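Local coordinates for uncharacterized TetR family protein (Streptomyces coelicolor A3, PDB 3IUV) that probably acts as a TetR-family transcription regulator that binds DNA through a helix-turn-helix domain, its target genes and any ligand being unknown, at residues R12-I20 against L57-A65; T144-I155 against Y170-P180. All coordinates share one frame; numbering follows the deposited sequence.

Interaction 1: R12-I20 against L57-A65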
loop_
_atom_site.group_PDB
_atom_site.type_symbol
_atom_site.label_atom_id
_atom_site.label_comp_id
_atom_site.label_asym_id
_atom_site.label_seq_id
_atom_site.Cartn_x
_atom_site.Cartn_y
_atom_site.Cartn_z
ATOM N N ARG A 12 -12.605 -18.097 -20.073
ATOM C CA ARG A 12 -12.699 -17.156 -18.957
ATOM C C ARG A 12 -11.328 -16.723 -18.421
ATOM O O ARG A 12 -11.182 -15.659 -17.813
ATOM C CB ARG A 12 -13.590 -17.722 -17.839
ATOM C CG ARG A 12 -12.874 -18.440 -16.705
ATOM C CD ARG A 12 -13.701 -18.392 -15.395
ATOM N NE ARG A 12 -12.831 -18.303 -14.211
ATOM C CZ ARG A 12 -13.149 -17.698 -13.064
ATOM N NH1 ARG A 12 -12.283 -17.677 -12.061
ATOM N NH2 ARG A 12 -14.327 -17.114 -12.914
ATOM N N GLN A 13 -10.323 -17.553 -18.661
ATOM C CA GLN A 13 -8.971 -17.219 -18.286
ATOM C C GLN A 13 -8.453 -16.086 -19.161
ATOM O O GLN A 13 -7.887 -15.095 -18.667
ATOM C CB GLN A 13 -8.081 -18.442 -18.467
ATOM C CG GLN A 13 -6.678 -18.261 -17.914
ATOM C CD GLN A 13 -6.690 -17.962 -16.435
ATOM O OE1 GLN A 13 -7.447 -18.572 -15.665
ATOM N NE2 GLN A 13 -5.858 -17.015 -16.023
ATOM N N ARG A 14 -8.630 -16.252 -20.469
ATOM C CA ARG A 14 -8.198 -15.248 -21.425
ATOM C C ARG A 14 -8.765 -13.933 -20.984
ATOM O O ARG A 14 -8.082 -12.906 -21.025
ATOM C CB ARG A 14 -8.719 -15.567 -22.820
ATOM C CG ARG A 14 -7.924 -16.620 -23.561
ATOM C CD ARG A 14 -8.586 -16.919 -24.885
ATOM N NE ARG A 14 -9.067 -15.696 -25.526
ATOM C CZ ARG A 14 -9.719 -15.673 -26.683
ATOM N NH1 ARG A 14 -9.963 -16.807 -27.320
ATOM N NH2 ARG A 14 -10.130 -14.522 -27.207
ATOM N N ILE A 15 -10.024 -13.977 -20.554
ATOM C CA ILE A 15 -10.719 -12.781 -20.086
ATOM C C ILE A 15 -10.030 -12.157 -18.856
ATOM O O ILE A 15 -9.616 -10.990 -18.893
ATOM C CB ILE A 15 -12.235 -13.049 -19.848
ATOM C CG1 ILE A 15 -12.963 -13.205 -21.199
ATOM C CG2 ILE A 15 -12.877 -11.949 -18.966
ATOM C CD1 ILE A 15 -14.433 -13.520 -21.097
ATOM N N ILE A 16 -9.887 -12.938 -17.788
ATOM C CA ILE A 16 -9.242 -12.472 -16.564
ATOM C C ILE A 16 -7.847 -11.918 -16.823
ATOM O O ILE A 16 -7.464 -10.864 -16.296
ATOM C CB ILE A 16 -9.133 -13.605 -15.561
ATOM C CG1 ILE A 16 -10.539 -14.006 -15.106
ATOM C CG2 ILE A 16 -8.264 -13.186 -14.390
ATOM C CD1 ILE A 16 -10.565 -15.209 -14.202
ATOM N N ASP A 17 -7.086 -12.641 -17.637
ATOM C CA ASP A 17 -5.725 -12.240 -17.958
ATOM C C ASP A 17 -5.738 -10.897 -18.640
ATOM O O ASP A 17 -4.918 -10.035 -18.361
ATOM C CB ASP A 17 -5.075 -13.280 -18.860
ATOM C CG ASP A 17 -4.659 -14.527 -18.096
ATOM O OD1 ASP A 17 -4.214 -14.394 -16.933
ATOM O OD2 ASP A 17 -4.778 -15.637 -18.652
ATOM N N ALA A 18 -6.692 -10.728 -19.540
ATOM C CA ALA A 18 -6.855 -9.472 -20.242
ATOM C C ALA A 18 -7.207 -8.357 -19.270
ATOM O O ALA A 18 -6.660 -7.262 -19.358
ATOM C CB ALA A 18 -7.921 -9.613 -21.330
ATOM N N ALA A 19 -8.122 -8.639 -18.345
ATOM C CA ALA A 19 -8.493 -7.670 -17.327
ATOM C C ALA A 19 -7.208 -7.279 -16.639
ATOM O O ALA A 19 -6.913 -6.095 -16.436
ATOM C CB ALA A 19 -9.436 -8.292 -16.328
ATOM N N ILE A 20 -6.439 -8.305 -16.297
ATOM C CA ILE A 20 -5.135 -8.128 -15.692
ATOM C C ILE A 20 -4.283 -7.133 -16.483
ATOM O O ILE A 20 -3.807 -6.143 -15.931
ATOM C CB ILE A 20 -4.430 -9.499 -15.486
ATOM C CG1 ILE A 20 -4.698 -10.009 -14.064
ATOM C CG2 ILE A 20 -2.934 -9.412 -15.754
ATOM C CD1 ILE A 20 -4.395 -11.498 -13.847
ATOM N N LEU A 57 -15.303 -9.369 -12.178
ATOM C CA LEU A 57 -14.110 -9.320 -12.994
ATOM C C LEU A 57 -12.901 -8.901 -12.144
ATOM O O LEU A 57 -11.911 -9.629 -12.064
ATOM C CB LEU A 57 -14.300 -8.398 -14.190
ATOM C CG LEU A 57 -13.489 -8.864 -15.398
ATOM C CD1 LEU A 57 -13.158 -7.680 -16.276
ATOM C CD2 LEU A 57 -12.212 -9.570 -14.948
HETATM N N MSE A 58 -12.984 -7.747 -11.489
HETATM C CA MSE A 58 -11.902 -7.330 -10.598
HETATM C C MSE A 58 -11.688 -8.309 -9.457
HETATM O O MSE A 58 -10.576 -8.424 -8.929
HETATM C CB MSE A 58 -12.148 -5.937 -10.031
HETATM C CG MSE A 58 -12.084 -4.849 -11.073
HETATM SE SE MSE A 58 -12.030 -3.074 -10.306
HETATM C CE MSE A 58 -13.036 -2.134 -11.719
ATOM N N VAL A 59 -12.750 -9.006 -9.061
ATOM C CA VAL A 59 -12.640 -9.931 -7.940
ATOM C C VAL A 59 -11.883 -11.162 -8.363
ATOM O O VAL A 59 -11.002 -11.633 -7.641
ATOM C CB VAL A 59 -13.995 -10.371 -7.374
ATOM C CG1 VAL A 59 -13.784 -11.440 -6.275
ATOM C CG2 VAL A 59 -14.748 -9.170 -6.827
ATOM N N ALA A 60 -12.240 -11.688 -9.528
ATOM C CA ALA A 60 -11.522 -12.818 -10.082
ATOM C C ALA A 60 -10.123 -12.327 -10.392
ATOM O O ALA A 60 -9.135 -12.947 -9.996
ATOM C CB ALA A 60 -12.211 -13.325 -11.343
ATOM N N ALA A 61 -10.053 -11.185 -11.074
ATOM C CA ALA A 61 -8.782 -10.613 -11.495
ATOM C C ALA A 61 -7.741 -10.652 -10.373
ATOM O O ALA A 61 -6.592 -11.054 -10.583
ATOM C CB ALA A 61 -8.986 -9.198 -11.987
ATOM N N LEU A 62 -8.150 -10.253 -9.174
ATOM C CA LEU A 62 -7.230 -10.246 -8.052
ATOM C C LEU A 62 -7.014 -11.629 -7.437
ATOM O O LEU A 62 -5.880 -12.077 -7.291
ATOM C CB LEU A 62 -7.685 -9.253 -6.990
ATOM C CG LEU A 62 -6.760 -9.200 -5.778
ATOM C CD1 LEU A 62 -7.085 -10.319 -4.805
ATOM C CD2 LEU A 62 -5.299 -9.261 -6.203
ATOM N N ARG A 63 -8.094 -12.292 -7.046
ATOM C CA ARG A 63 -7.979 -13.612 -6.438
ATOM C C ARG A 63 -6.957 -14.464 -7.189
ATOM O O ARG A 63 -6.317 -15.331 -6.597
ATOM C CB ARG A 63 -9.349 -14.308 -6.381
ATOM C CG ARG A 63 -9.397 -15.604 -5.558
ATOM C CD ARG A 63 -10.814 -15.879 -5.058
ATOM N NE ARG A 63 -11.211 -14.949 -3.999
ATOM C CZ ARG A 63 -12.461 -14.569 -3.749
ATOM N NH1 ARG A 63 -13.463 -15.027 -4.491
ATOM N NH2 ARG A 63 -12.707 -13.717 -2.760
ATOM N N GLN A 64 -6.801 -14.210 -8.489
ATOM C CA GLN A 64 -5.756 -14.865 -9.272
ATOM C C GLN A 64 -4.387 -14.407 -8.801
ATOM O O GLN A 64 -3.501 -15.224 -8.557
ATOM C CB GLN A 64 -5.894 -14.585 -10.768
ATOM C CG GLN A 64 -4.582 -14.807 -11.523
ATOM C CD GLN A 64 -4.778 -15.285 -12.958
ATOM O OE1 GLN A 64 -5.717 -16.037 -13.267
ATOM N NE2 GLN A 64 -3.877 -14.860 -13.844
ATOM N N ALA A 65 -4.204 -13.094 -8.696
ATOM C CA ALA A 65 -2.992 -12.563 -8.082
ATOM C C ALA A 65 -2.753 -13.306 -6.775
ATOM O O ALA A 65 -1.749 -14.007 -6.629
ATOM C CB ALA A 65 -3.122 -11.080 -7.824
#
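A19 and I16 of helix 11-24 meet L57, A60 and A61 of helix 54-73 where segments 12-20 and 57-65 cross at 86°, their axes 9.0 Å apart. A19 CB touches L57 CD2 (3.4 Å). I16 uses both branches: I16 CD1 lies against A60 CB at 3.8 Å, while CG2, anti to the backbone N, rests over A61 CA. Small alanines let the CA atoms of I16 and A61 close to 5.4 Å. Farther out Q64 enters as a knob among Q13, I16, D17 and I20, with I20 CD1 against its amide. Q64 OE1 takes an almost straight bond (172°) from Q13 NE2 at 2.9 Å, in the carbonyl plane and on a lone pair, the two amides nearly coplanar. Q64 NE2 gives a more bent bond to D17 OD1 (3.1 Å), and Q13 NE2 also donates to D17 OD2, holding both Q64 and D17. A leucine in place of Q64 would probably cost Q13 NE2 its straight bond and D17 OD1 its donor, leaving the Q13 amide with its bond to D17 OD2 inside its own helix. This crossing of the first helix with that after the predicted helix-turn-helix is characteristic of the TetR DNA-binding domain.

Interaction 2: T144-I155 against Y170-P180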
loop_
_atom_site.group_PDB
_atom_site.type_symbol
_atom_site.label_atom_id
_atom_site.label_comp_id
_atom_site.label_asym_id
_atom_site.label_seq_id
_atom_site.Cartn_x
_atom_site.Cartn_y
_atom_site.Cartn_z
ATOM N N THR A 144 4.096 -12.046 16.550
ATOM C CA THR A 144 5.116 -12.194 15.519
ATOM C C THR A 144 4.557 -12.305 14.113
ATOM O O THR A 144 5.046 -11.656 13.187
ATOM C CB THR A 144 5.948 -13.437 15.772
ATOM O OG1 THR A 144 6.416 -13.393 17.118
ATOM C CG2 THR A 144 7.153 -13.528 14.776
ATOM N N ALA A 145 3.540 -13.142 13.955
ATOM C CA ALA A 145 2.930 -13.348 12.656
ATOM C C ALA A 145 2.341 -12.047 12.075
ATOM O O ALA A 145 2.533 -11.761 10.902
ATOM C CB ALA A 145 1.872 -14.437 12.748
ATOM N N ARG A 146 1.618 -11.276 12.883
ATOM C CA ARG A 146 1.080 -10.002 12.435
ATOM C C ARG A 146 2.249 -9.078 12.069
ATOM O O ARG A 146 2.237 -8.374 11.067
ATOM C CB ARG A 146 0.234 -9.374 13.541
ATOM C CG ARG A 146 -1.109 -10.049 13.717
ATOM C CD ARG A 146 -1.625 -9.877 15.129
ATOM N NE ARG A 146 -2.079 -8.507 15.387
ATOM C CZ ARG A 146 -2.237 -7.973 16.600
ATOM N NH1 ARG A 146 -1.968 -8.687 17.686
ATOM N NH2 ARG A 146 -2.657 -6.717 16.729
ATOM N N ALA A 147 3.281 -9.105 12.891
ATOM C CA ALA A 147 4.458 -8.334 12.589
ATOM C C ALA A 147 5.105 -8.803 11.289
ATOM O O ALA A 147 5.453 -7.991 10.427
ATOM C CB ALA A 147 5.446 -8.412 13.745
ATOM N N LEU A 148 5.294 -10.107 11.144
ATOM C CA LEU A 148 5.951 -10.595 9.949
ATOM C C LEU A 148 5.156 -10.100 8.758
ATOM O O LEU A 148 5.675 -9.440 7.869
ATOM C CB LEU A 148 6.056 -12.122 9.963
ATOM C CG LEU A 148 7.180 -12.667 10.860
ATOM C CD1 LEU A 148 7.019 -14.179 11.238
ATOM C CD2 LEU A 148 8.537 -12.391 10.225
ATOM N N VAL A 149 3.870 -10.388 8.772
ATOM C CA VAL A 149 2.987 -9.979 7.700
ATOM C C VAL A 149 3.075 -8.470 7.382
ATOM O O VAL A 149 3.198 -8.070 6.228
ATOM C CB VAL A 149 1.561 -10.368 8.048
ATOM C CG1 VAL A 149 0.542 -9.619 7.162
ATOM C CG2 VAL A 149 1.404 -11.893 7.943
ATOM N N ALA A 150 3.004 -7.635 8.405
ATOM C CA ALA A 150 3.033 -6.199 8.193
ATOM C C ALA A 150 4.320 -5.764 7.461
ATOM O O ALA A 150 4.327 -4.846 6.629
ATOM C CB ALA A 150 2.901 -5.475 9.529
ATOM N N VAL A 151 5.414 -6.436 7.765
ATOM C CA VAL A 151 6.677 -6.050 7.174
ATOM C C VAL A 151 6.846 -6.588 5.745
ATOM O O VAL A 151 7.436 -5.919 4.904
ATOM C CB VAL A 151 7.848 -6.416 8.085
ATOM C CG1 VAL A 151 8.136 -7.920 8.026
ATOM C CG2 VAL A 151 9.043 -5.603 7.711
ATOM N N LEU A 152 6.294 -7.764 5.454
ATOM C CA LEU A 152 6.243 -8.218 4.069
ATOM C C LEU A 152 5.668 -7.125 3.174
ATOM O O LEU A 152 6.309 -6.690 2.214
ATOM C CB LEU A 152 5.438 -9.502 3.923
ATOM C CG LEU A 152 6.188 -10.779 4.349
ATOM C CD1 LEU A 152 6.142 -10.994 5.854
ATOM C CD2 LEU A 152 5.632 -12.018 3.655
ATOM N N ASP A 153 4.466 -6.675 3.505
ATOM C CA ASP A 153 3.812 -5.604 2.760
ATOM C C ASP A 153 4.650 -4.340 2.668
ATOM O O ASP A 153 4.808 -3.775 1.589
ATOM C CB ASP A 153 2.456 -5.266 3.380
ATOM C CG ASP A 153 1.293 -5.686 2.507
ATOM O OD1 ASP A 153 1.503 -5.946 1.300
ATOM O OD2 ASP A 153 0.167 -5.749 3.036
ATOM N N GLY A 154 5.177 -3.894 3.801
ATOM C CA GLY A 154 6.052 -2.727 3.856
ATOM C C GLY A 154 7.244 -2.857 2.932
ATOM O O GLY A 154 7.390 -2.093 1.971
ATOM N N ILE A 155 8.095 -3.834 3.215
ATOM C CA ILE A 155 9.210 -4.159 2.327
ATOM C C ILE A 155 8.754 -4.164 0.857
ATOM O O ILE A 155 9.331 -3.475 0.029
ATOM C CB ILE A 155 9.892 -5.508 2.734
ATOM C CG1 ILE A 155 10.715 -5.320 4.017
ATOM C CG2 ILE A 155 10.760 -6.082 1.594
ATOM C CD1 ILE A 155 11.070 -6.632 4.798
ATOM N N TYR A 170 18.850 -7.779 3.292
ATOM C CA TYR A 170 18.151 -6.769 4.061
ATOM C C TYR A 170 16.875 -7.325 4.676
ATOM O O TYR A 170 16.637 -7.187 5.885
ATOM C CB TYR A 170 17.837 -5.563 3.158
ATOM C CG TYR A 170 16.847 -4.575 3.743
ATOM C CD1 TYR A 170 15.546 -4.469 3.238
ATOM C CD2 TYR A 170 17.211 -3.753 4.808
ATOM C CE1 TYR A 170 14.644 -3.561 3.779
ATOM C CE2 TYR A 170 16.315 -2.851 5.359
ATOM C CZ TYR A 170 15.036 -2.747 4.845
ATOM O OH TYR A 170 14.157 -1.831 5.406
ATOM N N ALA A 171 16.044 -7.948 3.853
ATOM C CA ALA A 171 14.767 -8.417 4.361
ATOM C C ALA A 171 15.070 -9.475 5.416
ATOM O O ALA A 171 14.499 -9.461 6.511
ATOM C CB ALA A 171 13.910 -8.966 3.231
ATOM N N ARG A 172 16.019 -10.350 5.091
ATOM C CA ARG A 172 16.408 -11.424 5.987
ATOM C C ARG A 172 16.737 -10.867 7.354
ATOM O O ARG A 172 16.198 -11.303 8.368
ATOM C CB ARG A 172 17.616 -12.173 5.430
ATOM C CG ARG A 172 17.408 -13.670 5.373
ATOM C CD ARG A 172 18.500 -14.398 6.107
ATOM N NE ARG A 172 18.683 -13.843 7.442
ATOM C CZ ARG A 172 19.768 -14.031 8.184
ATOM N NH1 ARG A 172 20.776 -14.765 7.720
ATOM N NH2 ARG A 172 19.849 -13.478 9.385
ATOM N N GLU A 173 17.633 -9.892 7.367
ATOM C CA GLU A 173 17.966 -9.182 8.589
ATOM C C GLU A 173 16.731 -8.629 9.332
ATOM O O GLU A 173 16.593 -8.811 10.538
ATOM C CB GLU A 173 18.939 -8.052 8.272
ATOM C CG GLU A 173 19.312 -7.189 9.466
ATOM C CD GLU A 173 20.096 -7.942 10.503
ATOM O OE1 GLU A 173 19.940 -7.642 11.710
ATOM O OE2 GLU A 173 20.859 -8.849 10.110
ATOM N N VAL A 174 15.833 -7.972 8.607
ATOM C CA VAL A 174 14.698 -7.273 9.225
ATOM C C VAL A 174 13.771 -8.276 9.862
ATOM O O VAL A 174 13.376 -8.153 11.025
ATOM C CB VAL A 174 13.865 -6.504 8.177
ATOM C CG1 VAL A 174 12.637 -5.930 8.804
ATOM C CG2 VAL A 174 14.675 -5.391 7.514
ATOM N N LEU A 175 13.422 -9.268 9.055
ATOM C CA LEU A 175 12.574 -10.365 9.472
ATOM C C LEU A 175 13.106 -11.065 10.728
ATOM O O LEU A 175 12.357 -11.296 11.692
ATOM C CB LEU A 175 12.384 -11.336 8.304
ATOM C CG LEU A 175 11.695 -10.694 7.076
ATOM C CD1 LEU A 175 11.749 -11.574 5.829
ATOM C CD2 LEU A 175 10.266 -10.340 7.373
ATOM N N THR A 176 14.399 -11.371 10.738
ATOM C CA THR A 176 15.030 -12.016 11.900
ATOM C C THR A 176 14.793 -11.257 13.210
ATOM O O THR A 176 14.648 -11.867 14.276
ATOM C CB THR A 176 16.551 -12.185 11.699
ATOM O OG1 THR A 176 16.802 -13.054 10.586
ATOM C CG2 THR A 176 17.202 -12.762 12.956
ATOM N N ARG A 177 14.751 -9.928 13.131
ATOM C CA ARG A 177 14.547 -9.115 14.330
ATOM C C ARG A 177 13.158 -9.232 14.933
ATOM O O ARG A 177 12.956 -8.961 16.112
ATOM C CB ARG A 177 14.827 -7.661 14.018
ATOM C CG ARG A 177 16.274 -7.396 13.710
ATOM C CD ARG A 177 16.412 -6.000 13.189
ATOM N NE ARG A 177 17.764 -5.715 12.734
ATOM C CZ ARG A 177 18.322 -4.503 12.758
ATOM N NH1 ARG A 177 17.634 -3.458 13.218
ATOM N NH2 ARG A 177 19.566 -4.339 12.315
ATOM N N LEU A 178 12.195 -9.602 14.108
ATOM C CA LEU A 178 10.832 -9.726 14.565
ATOM C C LEU A 178 10.640 -11.116 15.121
ATOM O O LEU A 178 9.648 -11.402 15.774
ATOM C CB LEU A 178 9.880 -9.500 13.401
ATOM C CG LEU A 178 10.171 -8.182 12.691
ATOM C CD1 LEU A 178 9.602 -8.190 11.281
ATOM C CD2 LEU A 178 9.622 -7.030 13.514
ATOM N N ILE A 179 11.601 -11.986 14.854
ATOM C CA ILE A 179 11.513 -13.352 15.317
ATOM C C ILE A 179 12.313 -13.473 16.622
ATOM O O ILE A 179 13.494 -13.111 16.682
ATOM C CB ILE A 179 11.967 -14.318 14.188
ATOM C CG1 ILE A 179 11.045 -14.152 12.975
ATOM C CG2 ILE A 179 11.981 -15.777 14.643
ATOM C CD1 ILE A 179 11.470 -14.942 11.766
ATOM N N PRO A 180 11.634 -13.933 17.687
ATOM C CA PRO A 180 12.025 -14.008 19.111
ATOM C C PRO A 180 12.799 -15.260 19.571
ATOM O O PRO A 180 13.082 -16.152 18.778
ATOM C CB PRO A 180 10.679 -13.961 19.855
ATOM C CG PRO A 180 9.601 -13.780 18.791
ATOM C CD PRO A 180 10.199 -14.201 17.497
#
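The ring of Y170 meets I155 obliquely, Y170 CE1 standing 4.3 Å from I155 CG1, while V174 CG2 of its own helix lies over one face, offset toward the rim. The contact is an antiparallel helix pair of the TetR-family C-terminal domain, with 158° between the directions of segments 144-155 and 170-178 and 9.8 Å between their axes. R146 of the second subunit adds a cation-pi contact to the Y170 ring. Within segment 170-180 the R177 guanidinium receives E173 OE1 at its edge, in plane, through the anti lone pair of the carboxylate. As in other TetR-family proteins, the last two helices build much of the dimer interface, and here L178 packs on L178 of the second subunit.

Across the pair the contact is apolar, with no hydrogen bond. V151 sits at its middle: V151 CG2 slides alongside V174 CG1 (3.8 Å), and V151 and L178 reach toward each other tip to tip, though the place of V151 CG1 is uncertain. L148 crosses L175 at about a right angle, CD2 to CD2, and also touches I179 CG1. I155, its CG1 anti to the carbonyl carbon (chi1 -73°), lays CD1 on A171 CB at 4.0 Å. L90 of helix 86-98 and L136 of helix 121-139 continue this core. T144 OG1 is hydrogen-bonded to D141 and to R177 of the second subunit, and T144 CG2 lies 3.4 Å from L178 O.

Overall arrangement
Interaction 1 and interaction 2 lie on opposite sides of the chain's centre, their own centres 30 Å apart and their nearest atoms about 11 Å apart without touching. They follow each other in the chain: 12-20 with 57-65 belongs to the probable DNA-binding domain, 144-155 with 170-180 to the C-terminal domain. No other chain of the assembly touches interaction 1, whereas interaction 2 lies beside the second subunit. Helix 121-139 bridges them, meeting L62 and R63 near interaction 1, with E127 in a salt bridge to R63, and L148 and L152 in interaction 2.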